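Local atomic coordinates of 2'-deoxycytidine 5'-triphosphate deaminase (Agrobacterium tumefaciens, PDB entry 2R9Q), a protein that probably catalyses the hydrolytic deamination of dCTP to dUTP, a step that supplies precursor for thymidine nucleotide synthesis. Residues 202-208 with 263-269; 251-257 with 322-328. All coordinates share one frame; numbering follows the deposited sequence.

Contact 1 of 2, residues 202-208 with 263-269; sequences IALSIDL and LVSREAV
S205 meets both R266 and E267 through its side-chain oxygen, which serves as donor to one and acceptor to the other. Its OG donates to E267 OE2 at a short distance, 2.5 Å, while R266 NE reaches the same OG at 2.9 Å and R266 NH2 adds a longer bond of 3.2 Å. Both nitrogens approach side-on, with OG within 7° of the guanidinium plane, so the arginine is held by its NE edge. The other carboxylate oxygen takes the S205 amide: N to E267 OE1 is 2.8 Å and nearly straight, at 171°. Each carboxylate oxygen is used on its syn side, though both donors stand somewhat out of the carboxylate plane, and the bend of E267 at chi2 (82°) folds the acid back onto this one serine.

Behind this polar cluster the backbones join for a short run. R266 N donates to S205 O, D207 N donates to V264 O at 2.9 Å, and I206 pairs with S265 in a single bridge. In this mainly beta domain, of the dUTPase clan, the bridge at I206 ties the chain that leads on from strand 202-205, which pairs with 331-339, to strand 261-269 of a different sheet, just where the latter turns its corner at R266 and E267. One water continues the link, donating to D207 O and accepting from V264 N.

Apolar contact is slighter: I206 CD1 lies 3.8 Å from L263 CB, and L326 packs on both residues. Further out, S265 OG donates to E267 O at 2.7 Å, pinning the corner, and D207 forms a salt bridge with R312 through OD2 while OD1 accepts from K209 N.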
loop_
_atom_site.group_PDB
_atom_site.type_symbol
_atom_site.label_atom_id
_atom_site.label_comp_id
_atom_site.label_asym_id
_atom_site.label_seq_id
_atom_site.Cartn_x
_atom_site.Cartn_y
_atom_site.Cartn_z
ATOM N N ILE B 202 29.216 10.240 20.086
ATOM C CA ILE B 202 28.260 11.180 20.706
ATOM C C ILE B 202 26.808 10.909 20.246
ATOM O O ILE B 202 26.563 10.636 19.086
ATOM C CB ILE B 202 28.709 12.690 20.594
ATOM C CG1 ILE B 202 28.108 13.427 19.384
ATOM C CG2 ILE B 202 30.251 12.822 20.611
ATOM C CD1 ILE B 202 26.910 14.284 19.734
ATOM N N ALA B 203 25.863 10.941 21.183
ATOM C CA ALA B 203 24.477 10.560 20.920
ATOM C C ALA B 203 23.636 11.744 20.447
ATOM O O ALA B 203 23.784 12.868 20.913
ATOM C CB ALA B 203 23.837 9.888 22.153
ATOM N N LEU B 204 22.771 11.477 19.485
ATOM C CA LEU B 204 21.914 12.495 18.916
ATOM C C LEU B 204 20.460 12.199 19.273
ATOM O O LEU B 204 19.980 11.085 19.114
ATOM C CB LEU B 204 22.135 12.601 17.397
ATOM C CG LEU B 204 23.526 13.147 16.967
ATOM C CD1 LEU B 204 23.838 12.883 15.521
ATOM C CD2 LEU B 204 23.701 14.604 17.260
ATOM N N SER B 205 19.768 13.208 19.773
ATOM C CA SER B 205 18.387 13.060 20.166
ATOM C C SER B 205 17.497 13.981 19.327
ATOM O O SER B 205 17.969 14.930 18.726
ATOM C CB SER B 205 18.222 13.323 21.670
ATOM O OG SER B 205 18.630 14.625 21.995
ATOM N N ILE B 206 16.204 13.665 19.300
ATOM C CA ILE B 206 15.272 14.323 18.398
ATOM C C ILE B 206 14.609 15.547 19.026
ATOM O O ILE B 206 14.162 15.497 20.154
ATOM C CB ILE B 206 14.209 13.306 17.820
ATOM C CG1 ILE B 206 13.700 13.789 16.461
ATOM C CG2 ILE B 206 13.092 13.038 18.799
ATOM C CD1 ILE B 206 14.675 13.466 15.325
ATOM N N ASP B 207 14.556 16.640 18.275
ATOM C CA ASP B 207 13.877 17.844 18.699
ATOM C C ASP B 207 12.489 17.911 18.094
ATOM O O ASP B 207 12.335 18.167 16.899
ATOM C CB ASP B 207 14.654 19.069 18.269
ATOM C CG ASP B 207 14.240 20.315 19.024
ATOM O OD1 ASP B 207 13.032 20.498 19.355
ATOM O OD2 ASP B 207 15.153 21.120 19.302
ATOM N N LEU B 208 11.487 17.721 18.939
ATOM C CA LEU B 208 10.088 17.744 18.547
ATOM C C LEU B 208 9.311 18.937 19.183
ATOM O O LEU B 208 8.092 18.992 19.136
ATOM C CB LEU B 208 9.462 16.388 18.926
ATOM C CG LEU B 208 9.246 15.317 17.862
ATOM C CD1 LEU B 208 10.090 15.536 16.628
ATOM C CD2 LEU B 208 9.461 13.914 18.457
ATOM N N LEU B 263 13.556 15.398 9.923
ATOM C CA LEU B 263 13.518 15.899 11.269
ATOM C C LEU B 263 14.891 16.396 11.702
ATOM O O LEU B 263 15.895 16.212 11.002
ATOM C CB LEU B 263 12.990 14.808 12.214
ATOM C CG LEU B 263 11.563 14.298 11.985
ATOM C CD1 LEU B 263 11.338 13.073 12.841
ATOM C CD2 LEU B 263 10.528 15.396 12.262
ATOM N N VAL B 264 14.920 17.048 12.865
ATOM C CA VAL B 264 16.134 17.693 13.362
ATOM C C VAL B 264 16.555 17.251 14.790
ATOM O O VAL B 264 15.737 17.049 15.676
ATOM C CB VAL B 264 16.099 19.285 13.137
ATOM C CG1 VAL B 264 14.702 19.816 13.119
ATOM C CG2 VAL B 264 16.957 20.019 14.139
ATOM N N SER B 265 17.859 17.072 14.951
ATOM C CA SER B 265 18.484 16.815 16.240
ATOM C C SER B 265 18.376 17.990 17.229
ATOM O O SER B 265 18.418 19.148 16.834
ATOM C CB SER B 265 19.962 16.430 16.042
ATOM O OG SER B 265 20.797 17.538 15.772
ATOM N N ARG B 266 18.253 17.683 18.515
ATOM C CA ARG B 266 18.350 18.722 19.551
ATOM C C ARG B 266 19.780 19.250 19.636
ATOM O O ARG B 266 19.990 20.457 19.745
ATOM C CB ARG B 266 17.937 18.195 20.921
ATOM C CG ARG B 266 16.485 17.816 21.037
ATOM C CD ARG B 266 16.075 17.655 22.486
ATOM N NE ARG B 266 17.013 16.781 23.149
ATOM C CZ ARG B 266 17.439 16.911 24.399
ATOM N NH1 ARG B 266 17.023 17.902 25.194
ATOM N NH2 ARG B 266 18.312 16.035 24.851
ATOM N N GLU B 267 20.756 18.347 19.556
ATOM C CA GLU B 267 22.162 18.725 19.641
ATOM C C GLU B 267 22.680 19.488 18.418
ATOM O O GLU B 267 22.468 19.087 17.273
ATOM C CB GLU B 267 23.043 17.513 19.905
ATOM C CG GLU B 267 22.681 16.770 21.157
ATOM C CD GLU B 267 21.535 15.802 20.979
ATOM O OE1 GLU B 267 21.103 15.614 19.814
ATOM O OE2 GLU B 267 21.072 15.225 22.005
ATOM N N ALA B 268 23.326 20.622 18.702
ATOM C CA ALA B 268 24.126 21.371 17.746
ATOM C C ALA B 268 25.527 20.750 17.814
ATOM O O ALA B 268 26.181 20.808 18.848
ATOM C CB ALA B 268 24.155 22.850 18.112
ATOM N N VAL B 269 25.976 20.164 16.709
ATOM C CA VAL B 269 27.204 19.368 16.667
ATOM C C VAL B 269 28.331 20.010 15.803
ATOM O O VAL B 269 28.073 20.763 14.866
ATOM C CB VAL B 269 26.857 17.843 16.306
ATOM C CG1 VAL B 269 26.592 17.596 14.798
ATOM C CG2 VAL B 269 27.934 16.930 16.806
HETATM O O HOH W 1 12.539 17.560 14.301
#

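Contact 2 of 2, residues 251-257 with 322-328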
loop_
_atom_site.group_PDB
_atom_site.type_symbol
_atom_site.label_atom_id
_atom_site.label_comp_id
_atom_site.label_asym_id
_atom_site.label_seq_id
_atom_site.Cartn_x
_atom_site.Cartn_y
_atom_site.Cartn_z
ATOM N N ALA B 251 5.047 17.164 22.841
ATOM C CA ALA B 251 6.244 17.099 22.000
ATOM C C ALA B 251 6.489 15.659 21.524
ATOM O O ALA B 251 7.296 14.921 22.098
ATOM C CB ALA B 251 7.447 17.641 22.750
ATOM N N GLU B 252 5.753 15.269 20.485
ATOM C CA GLU B 252 5.771 13.911 19.974
ATOM C C GLU B 252 5.140 13.812 18.580
ATOM O O GLU B 252 4.333 14.639 18.200
ATOM C CB GLU B 252 5.084 12.945 20.945
ATOM C CG GLU B 252 3.557 12.980 20.912
ATOM C CD GLU B 252 2.919 12.675 22.286
ATOM O OE1 GLU B 252 3.350 11.716 23.011
ATOM O OE2 GLU B 252 1.981 13.428 22.625
ATOM N N LEU B 253 5.521 12.763 17.851
ATOM C CA LEU B 253 5.122 12.578 16.478
ATOM C C LEU B 253 4.879 11.117 16.186
ATOM O O LEU B 253 5.768 10.315 16.355
ATOM C CB LEU B 253 6.253 13.073 15.567
ATOM C CG LEU B 253 6.030 12.997 14.068
ATOM C CD1 LEU B 253 4.838 13.886 13.662
ATOM C CD2 LEU B 253 7.351 13.365 13.340
ATOM N N ILE B 254 3.691 10.782 15.697
ATOM C CA ILE B 254 3.402 9.414 15.258
ATOM C C ILE B 254 4.037 9.200 13.890
ATOM O O ILE B 254 3.680 9.835 12.906
ATOM C CB ILE B 254 1.878 9.079 15.272
ATOM C CG1 ILE B 254 1.370 9.085 16.732
ATOM C CG2 ILE B 254 1.584 7.732 14.569
ATOM C CD1 ILE B 254 -0.126 8.963 16.879
ATOM N N LEU B 255 5.004 8.295 13.887
ATOM C CA LEU B 255 5.675 7.816 12.709
ATOM C C LEU B 255 4.900 6.660 12.048
ATOM O O LEU B 255 4.949 5.528 12.528
ATOM C CB LEU B 255 7.083 7.344 13.091
ATOM C CG LEU B 255 8.140 8.327 13.609
ATOM C CD1 LEU B 255 9.425 7.548 13.898
ATOM C CD2 LEU B 255 8.381 9.491 12.641
ATOM N N ASP B 256 4.221 6.985 10.944
ATOM C CA ASP B 256 3.491 6.059 10.058
ATOM C C ASP B 256 4.564 5.376 9.254
ATOM O O ASP B 256 5.404 6.065 8.691
ATOM C CB ASP B 256 2.476 6.854 9.159
ATOM C CG ASP B 256 1.766 6.002 8.035
ATOM O OD1 ASP B 256 2.285 4.954 7.563
ATOM O OD2 ASP B 256 0.649 6.420 7.603
ATOM N N PRO B 257 4.560 4.027 9.221
ATOM C CA PRO B 257 5.686 3.310 8.605
ATOM C C PRO B 257 5.806 3.491 7.074
ATOM O O PRO B 257 6.898 3.316 6.534
ATOM C CB PRO B 257 5.439 1.818 8.992
ATOM C CG PRO B 257 4.254 1.795 9.857
ATOM C CD PRO B 257 3.531 3.096 9.729
ATOM N N VAL B 322 5.516 -1.234 12.437
ATOM C CA VAL B 322 4.431 -0.702 13.242
ATOM C C VAL B 322 4.601 0.833 13.476
ATOM O O VAL B 322 5.725 1.330 13.556
ATOM C CB VAL B 322 4.350 -1.526 14.592
ATOM C CG1 VAL B 322 3.843 -0.725 15.708
ATOM C CG2 VAL B 322 3.498 -2.780 14.407
ATOM N N PRO B 323 3.477 1.589 13.534
ATOM C CA PRO B 323 3.522 2.956 14.007
ATOM C C PRO B 323 4.077 3.142 15.423
ATOM O O PRO B 323 3.752 2.396 16.359
ATOM C CB PRO B 323 2.071 3.439 13.889
ATOM C CG PRO B 323 1.278 2.277 13.587
ATOM C CD PRO B 323 2.135 1.214 13.065
ATOM N N PHE B 324 4.917 4.160 15.544
ATOM C CA PHE B 324 5.660 4.449 16.719
ATOM C C PHE B 324 5.470 5.913 17.049
ATOM O O PHE B 324 5.577 6.799 16.172
ATOM C CB PHE B 324 7.141 4.118 16.511
ATOM C CG PHE B 324 7.986 4.211 17.780
ATOM C CD1 PHE B 324 7.865 3.256 18.790
ATOM C CD2 PHE B 324 8.905 5.243 17.955
ATOM C CE1 PHE B 324 8.637 3.323 19.942
ATOM C CE2 PHE B 324 9.678 5.329 19.111
ATOM C CZ PHE B 324 9.538 4.369 20.106
ATOM N N ILE B 325 5.154 6.170 18.309
ATOM C CA ILE B 325 5.097 7.524 18.813
ATOM C C ILE B 325 6.510 7.904 19.204
ATOM O O ILE B 325 7.015 7.400 20.164
ATOM C CB ILE B 325 4.181 7.689 20.034
ATOM C CG1 ILE B 325 2.767 7.189 19.743
ATOM C CG2 ILE B 325 4.156 9.170 20.471
ATOM C CD1 ILE B 325 2.059 6.650 20.987
ATOM N N LEU B 326 7.125 8.784 18.415
ATOM C CA LEU B 326 8.448 9.285 18.671
ATOM C C LEU B 326 8.314 10.512 19.554
ATOM O O LEU B 326 7.523 11.397 19.286
ATOM C CB LEU B 326 9.183 9.620 17.366
ATOM C CG LEU B 326 10.617 10.177 17.439
ATOM C CD1 LEU B 326 11.659 9.187 17.962
ATOM C CD2 LEU B 326 11.006 10.720 16.050
ATOM N N GLU B 327 9.109 10.546 20.607
ATOM C CA GLU B 327 8.998 11.594 21.620
ATOM C C GLU B 327 10.283 12.413 21.643
ATOM O O GLU B 327 11.379 11.867 21.413
ATOM C CB GLU B 327 8.696 10.981 23.013
ATOM C CG GLU B 327 7.342 10.286 23.100
ATOM C CD GLU B 327 7.157 9.504 24.391
ATOM O OE1 GLU B 327 7.049 10.174 25.457
ATOM O OE2 GLU B 327 7.121 8.224 24.340
ATOM N N HIS B 328 10.112 13.716 21.883
ATOM C CA HIS B 328 11.202 14.683 22.065
ATOM C C HIS B 328 12.269 14.190 23.067
ATOM O O HIS B 328 11.943 13.588 24.093
ATOM C CB HIS B 328 10.609 16.010 22.549
ATOM C CG HIS B 328 11.628 17.091 22.785
ATOM N ND1 HIS B 328 12.038 17.961 21.797
ATOM C CD2 HIS B 328 12.318 17.436 23.896
ATOM C CE1 HIS B 328 12.931 18.801 22.289
ATOM N NE2 HIS B 328 13.120 18.499 23.562
#
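Strands 252-255 and 324-327 run antiparallel, their short axes at 152°, with L253-L326 and L255-F324 as hydrogen-bonded pairs and E252-E327 and I254-I325 as non-hydrogen-bonded ones. L253 and L326 exchange a reciprocal pair of bonds, L253 N to L326 O being 2.8 Å. H328 N to A251 O extends the ladder at one end, whereas F324 N to L255 O, 3.3 Å, is weak at the other.

On one face I254 and I325 lie side by side, CG1 to CG1 3.8 Å. I325 CG2 sits anti to its backbone N (the CG1 torsion is -56°) and runs alongside E252, 3.7 Å from its OE1. This two-stranded ribbon of the C-terminal, dUTPase-like domain turns that face to a second subunit: K69 of the second subunit forms a salt bridge with E327 OE1, and R55 and A56 of that subunit pack on I254 and I325.

The opposite face is apolar and directed into its own chain: the L255 side chain crosses that of L326, CD1 lying 4.0 Å from L326 CB, and F289 packs on both, while L253 rests on Y261 and L263. Beyond the strand ends, P257 CG packs 3.9 Å from P323 CD, and A251 CB meets H328 CB at 3.6 Å.

Contact 1 is the more buried, with 11 of its 13 touching residues buried, against 6 of 13 in contact 2; their centres lie about 17 Å and 23 Å from the centre of the chain. The buried areas are almost equal, 582 and 584 Å², yet contact 1 adds serine, arginine and glutamate side-chain bonds at a chain corner to two backbone bonds, whereas contact 2 rests on a regular backbone ladder. Strands 252-255 and 261-269 follow each other in the chain, and the segments of the two contacts alternate along it. They also touch directly: L208 N probably hydrogen-bonds H328 ND1 at 2.9 Å, and R266 CD packs 3.3 Å from H328 NE2. Two neighbouring subunits come within reach of contact 2, consistent with its more outward place.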